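Local coordinates for penicillin-binding protein 2B (Streptococcus pneumoniae, PDB 2WAD), which forms peptide cross-links between adjacent glycan strands of cell-wall peptidoglycan as a transpeptidase of the elongasome, and binds penicillin, at residues E331-A345 against A648-V661. Residues are numbered along the deposited sequence; the frame is centred on the assembly and turned at random.
Unlike the reference sequence in segment 331-345: Gly-333 (reference Glu). Unlike the reference sequence in segment 648-661: Lys-659 (reference Asn), Asn-660 (reference Gly). With ZN (zinc ion), chain E.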
# COMPACT_ATOMS: atom_id res chain seq x y z
N GLU A 331 18.29 6.17 21.11
CA GLU A 331 17.50 5.50 22.15
C GLU A 331 17.96 4.06 22.38
O GLU A 331 17.78 3.52 23.47
CB GLU A 331 16.01 5.55 21.83
CG GLU A 331 15.46 6.96 21.83
CD GLU A 331 15.38 7.56 23.23
OE1 GLU A 331 14.48 7.17 24.00
OE2 GLU A 331 16.24 8.42 23.55
N LEU A 332 18.54 3.43 21.37
CA LEU A 332 19.22 2.16 21.62
C LEU A 332 20.50 2.37 22.42
O LEU A 332 20.86 1.54 23.26
CB LEU A 332 19.54 1.43 20.33
CG LEU A 332 18.44 0.67 19.58
CD1 LEU A 332 19.00 0.00 18.32
CD2 LEU A 332 17.78 -0.33 20.49
N GLY A 333 21.15 3.50 22.17
CA GLY A 333 22.42 3.86 22.81
C GLY A 333 22.23 3.95 24.32
O GLY A 333 23.05 3.43 25.07
N ASN A 334 21.15 4.58 24.76
CA ASN A 334 20.94 4.77 26.19
C ASN A 334 20.07 3.69 26.81
O ASN A 334 19.88 3.68 28.02
CB ASN A 334 20.35 6.15 26.49
CG ASN A 334 18.97 6.33 25.87
OD1 ASN A 334 18.12 5.42 25.90
ND2 ASN A 334 18.74 7.50 25.28
N GLY A 335 19.56 2.77 25.99
CA GLY A 335 18.85 1.59 26.49
C GLY A 335 17.33 1.68 26.41
O GLY A 335 16.64 0.67 26.57
N GLY A 336 16.81 2.87 26.15
CA GLY A 336 15.36 3.07 26.16
C GLY A 336 14.62 2.29 25.08
O GLY A 336 13.45 1.92 25.25
N ALA A 337 15.29 2.02 23.97
CA ALA A 337 14.62 1.38 22.84
C ALA A 337 14.88 -0.12 22.74
O ALA A 337 14.58 -0.73 21.72
CB ALA A 337 15.02 2.07 21.54
N LYS A 338 15.43 -0.70 23.81
CA LYS A 338 15.93 -2.07 23.76
C LYS A 338 14.88 -3.09 23.30
O LYS A 338 15.17 -3.98 22.49
CB LYS A 338 16.46 -2.46 25.13
CG LYS A 338 17.07 -3.86 25.17
CD LYS A 338 17.50 -4.21 26.60
CE LYS A 338 17.97 -5.66 26.74
NZ LYS A 338 19.43 -5.77 27.02
N TYR A 339 13.67 -2.99 23.84
CA TYR A 339 12.56 -3.87 23.46
C TYR A 339 11.53 -3.22 22.56
O TYR A 339 10.42 -3.73 22.47
CB TYR A 339 11.87 -4.42 24.70
CG TYR A 339 12.85 -5.16 25.57
CD1 TYR A 339 13.43 -6.33 25.12
CD2 TYR A 339 13.25 -4.65 26.80
CE1 TYR A 339 14.35 -7.01 25.89
CE2 TYR A 339 14.18 -5.31 27.57
CZ TYR A 339 14.72 -6.50 27.11
OH TYR A 339 15.66 -7.19 27.86
N SER A 340 11.89 -2.10 21.93
CA SER A 340 11.02 -1.40 20.98
C SER A 340 11.10 -2.03 19.59
O SER A 340 12.20 -2.21 19.06
CB SER A 340 11.41 0.08 20.94
OG SER A 340 10.64 0.77 19.96
N GLU A 341 9.96 -2.32 18.97
CA GLU A 341 9.96 -2.89 17.62
C GLU A 341 10.34 -1.94 16.50
O GLU A 341 10.41 -2.35 15.35
CB GLU A 341 8.59 -3.41 17.21
CG GLU A 341 7.83 -4.12 18.26
CD GLU A 341 7.00 -3.16 19.06
OE1 GLU A 341 7.47 -2.71 20.12
OE2 GLU A 341 5.87 -2.89 18.60
N GLY A 342 10.52 -0.66 16.79
CA GLY A 342 10.92 0.26 15.72
C GLY A 342 10.26 1.60 15.91
O GLY A 342 9.74 1.85 16.97
N VAL A 343 10.28 2.47 14.90
CA VAL A 343 9.71 3.79 15.05
C VAL A 343 9.12 4.16 13.69
O VAL A 343 9.69 3.77 12.67
CB VAL A 343 10.78 4.81 15.54
CG1 VAL A 343 11.89 4.89 14.53
CG2 VAL A 343 10.16 6.23 15.76
N TYR A 344 7.98 4.85 13.69
CA TYR A 344 7.22 5.11 12.46
C TYR A 344 6.70 6.55 12.49
O TYR A 344 6.37 7.05 13.56
CB TYR A 344 6.04 4.12 12.35
CG TYR A 344 6.55 2.70 12.19
CD1 TYR A 344 6.75 2.14 10.93
CD2 TYR A 344 6.92 1.96 13.30
CE1 TYR A 344 7.27 0.87 10.77
CE2 TYR A 344 7.47 0.68 13.16
CZ TYR A 344 7.65 0.15 11.89
OH TYR A 344 8.19 -1.10 11.75
N ALA A 345 6.63 7.20 11.33
CA ALA A 345 6.15 8.56 11.21
C ALA A 345 5.45 8.67 9.88
O ALA A 345 5.94 8.14 8.89
CB ALA A 345 7.30 9.57 11.25
N ALA A 648 2.10 12.15 12.67
CA ALA A 648 2.01 11.18 13.74
C ALA A 648 3.33 10.46 13.89
O ALA A 648 3.92 9.99 12.92
CB ALA A 648 0.94 10.11 13.45
N VAL A 649 3.72 10.26 15.14
CA VAL A 649 4.97 9.59 15.42
C VAL A 649 4.64 8.49 16.39
O VAL A 649 3.98 8.74 17.40
CB VAL A 649 6.05 10.54 16.01
CG1 VAL A 649 7.25 9.70 16.51
CG2 VAL A 649 6.48 11.58 14.96
N VAL A 650 5.07 7.28 16.07
CA VAL A 650 4.70 6.11 16.86
C VAL A 650 6.00 5.43 17.24
O VAL A 650 6.75 4.99 16.38
CB VAL A 650 3.78 5.14 16.05
CG1 VAL A 650 3.48 3.89 16.86
CG2 VAL A 650 2.46 5.88 15.64
N PHE A 651 6.29 5.37 18.53
CA PHE A 651 7.57 4.86 19.02
C PHE A 651 7.24 3.98 20.20
O PHE A 651 7.23 4.45 21.34
CB PHE A 651 8.45 6.03 19.50
CG PHE A 651 9.92 5.68 19.61
CD1 PHE A 651 10.32 4.45 20.07
CD2 PHE A 651 10.90 6.62 19.26
CE1 PHE A 651 11.66 4.11 20.17
CE2 PHE A 651 12.26 6.30 19.37
CZ PHE A 651 12.64 5.04 19.83
N PRO A 652 6.95 2.70 19.95
CA PRO A 652 6.41 1.84 21.00
C PRO A 652 7.46 1.28 21.97
O PRO A 652 8.61 1.10 21.61
CB PRO A 652 5.76 0.70 20.20
CG PRO A 652 6.46 0.71 18.87
CD PRO A 652 6.95 2.07 18.61
N HIS A 653 7.05 1.02 23.20
CA HIS A 653 7.86 0.38 24.23
C HIS A 653 9.23 1.01 24.43
O HIS A 653 10.24 0.32 24.52
CB HIS A 653 7.92 -1.13 23.99
CG HIS A 653 6.57 -1.76 23.91
ND1 HIS A 653 5.70 -1.78 24.98
CD2 HIS A 653 5.91 -2.36 22.88
CE1 HIS A 653 4.57 -2.38 24.63
NE2 HIS A 653 4.66 -2.72 23.36
N ASN A 654 9.26 2.33 24.49
CA ASN A 654 10.44 3.09 24.87
C ASN A 654 10.32 3.35 26.37
O ASN A 654 9.34 3.94 26.82
CB ASN A 654 10.53 4.40 24.06
CG ASN A 654 11.83 5.17 24.32
OD1 ASN A 654 12.25 5.33 25.47
ND2 ASN A 654 12.48 5.64 23.25
N THR A 655 11.28 2.86 27.14
CA THR A 655 11.20 2.92 28.60
C THR A 655 11.85 4.18 29.17
O THR A 655 11.88 4.36 30.39
CB THR A 655 11.84 1.66 29.30
OG1 THR A 655 13.17 1.44 28.81
CG2 THR A 655 11.02 0.39 29.06
N ASN A 656 12.37 5.06 28.32
CA ASN A 656 12.90 6.34 28.81
C ASN A 656 11.91 7.24 29.54
O ASN A 656 11.04 7.86 28.93
CB ASN A 656 13.52 7.14 27.67
CG ASN A 656 15.00 6.96 27.60
OD1 ASN A 656 15.57 6.23 28.41
ND2 ASN A 656 15.64 7.62 26.65
N LEU A 657 12.09 7.38 30.85
CA LEU A 657 11.18 8.20 31.66
C LEU A 657 11.77 9.58 31.98
O LEU A 657 11.07 10.45 32.53
CB LEU A 657 10.70 7.45 32.92
CG LEU A 657 11.68 6.96 33.99
CD1 LEU A 657 11.93 8.04 35.05
CD2 LEU A 657 11.20 5.67 34.66
N THR A 658 13.03 9.79 31.60
CA THR A 658 13.70 11.08 31.77
C THR A 658 13.61 12.06 30.59
O THR A 658 13.65 13.27 30.79
CB THR A 658 15.16 10.91 32.27
OG1 THR A 658 16.04 10.61 31.18
CG2 THR A 658 15.25 9.82 33.34
N LYS A 659 13.48 11.57 29.36
CA LYS A 659 13.06 12.46 28.28
C LYS A 659 12.19 11.73 27.25
O LYS A 659 12.43 10.57 26.96
CB LYS A 659 14.26 13.12 27.60
CG LYS A 659 15.10 12.16 26.78
CD LYS A 659 16.05 12.88 25.83
CE LYS A 659 17.17 11.94 25.41
NZ LYS A 659 16.75 10.52 25.61
N ASN A 660 11.18 12.41 26.71
CA ASN A 660 10.26 11.80 25.73
C ASN A 660 10.56 12.32 24.33
O ASN A 660 10.23 13.45 23.99
CB ASN A 660 8.79 12.08 26.08
CG ASN A 660 7.81 11.16 25.33
OD1 ASN A 660 7.87 11.01 24.10
ND2 ASN A 660 6.94 10.50 26.08
N VAL A 661 11.19 11.49 23.51
CA VAL A 661 11.61 11.94 22.18
C VAL A 661 10.46 12.07 21.17
O VAL A 661 10.65 12.62 20.10
CB VAL A 661 12.73 11.05 21.60
CG1 VAL A 661 13.93 11.00 22.58
CG2 VAL A 661 12.23 9.63 21.33
ZN ZN E . 3.19 -3.06 22.03
O HOH W 1 12.27 8.88 24.68
O HOH W 2 12.46 -1.06 25.49
O HOH W 3 4.09 -4.53 20.60
O HOH W 4 2.44 -1.38 20.83
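In the antiparallel sheet of the penicillin-binding transpeptidase fold, strands 342-348 and 645-650 are neighbours, and the connections at their ends, one leaving helix 314-334 and the other entering helix 661-676, stay in contact beyond the pairing. Tyr-344 and Val-650 form the hydrogen-bonded pair, Tyr-344 N to Val-650 O at 3.0 Å and Val-650 N to Tyr-344 O at 2.8 Å; Ala-345 and Val-649, the next, non-hydrogen-bonded pair, turn their side chains to the face covered by helix 661-676. Where the strands part, Phe-651 has CG anti to the backbone N (chi1 -162°), which carries its ring toward 331-345; there Val-343 CB makes a CH-pi contact over one face and Asn-654 ND2 lies near the rim of the opposite face, and the ring also meets that of Phe-328 in helix 314-334. Ser-340 OG reaches the edge of this ring and donates to Pro-652 O at 2.6 Å, in the carbonyl plane.

Farther out, the buried carboxylate of Glu-331 takes several donors. Asn-654 ND2 gives a fairly straight bond (160°) to the anti lone pair of OE1, 2.6 Å long, with amide and carboxylate nearly coplanar. Lys-659 NZ forms a salt bridge on the syn side of OE2 at 3.0 Å, while Asn-334 ND2 meets OE2 from above the carboxylate plane. A water links OE1 to Lys-659 O and Val-661 N. The Asn-654 amide is held at both ends, since OD1 closes an Asx turn by accepting from Asn-656 N. Beside it, Thr-655 N donates to Gly-336 O at 3.0 Å.

On the partly exposed side, His-653 NE2 binds a zinc ion at 2.0 Å, and one of the metal's waters bonds weakly to Glu-341 OE2. With the lysine and two amides donating to it, the Glu-331 carboxylate is probably kept ionised, and its bonds to Lys-659 and Asn-654 join the C-terminal part of helix 314-334 to the loop before helix 661-676.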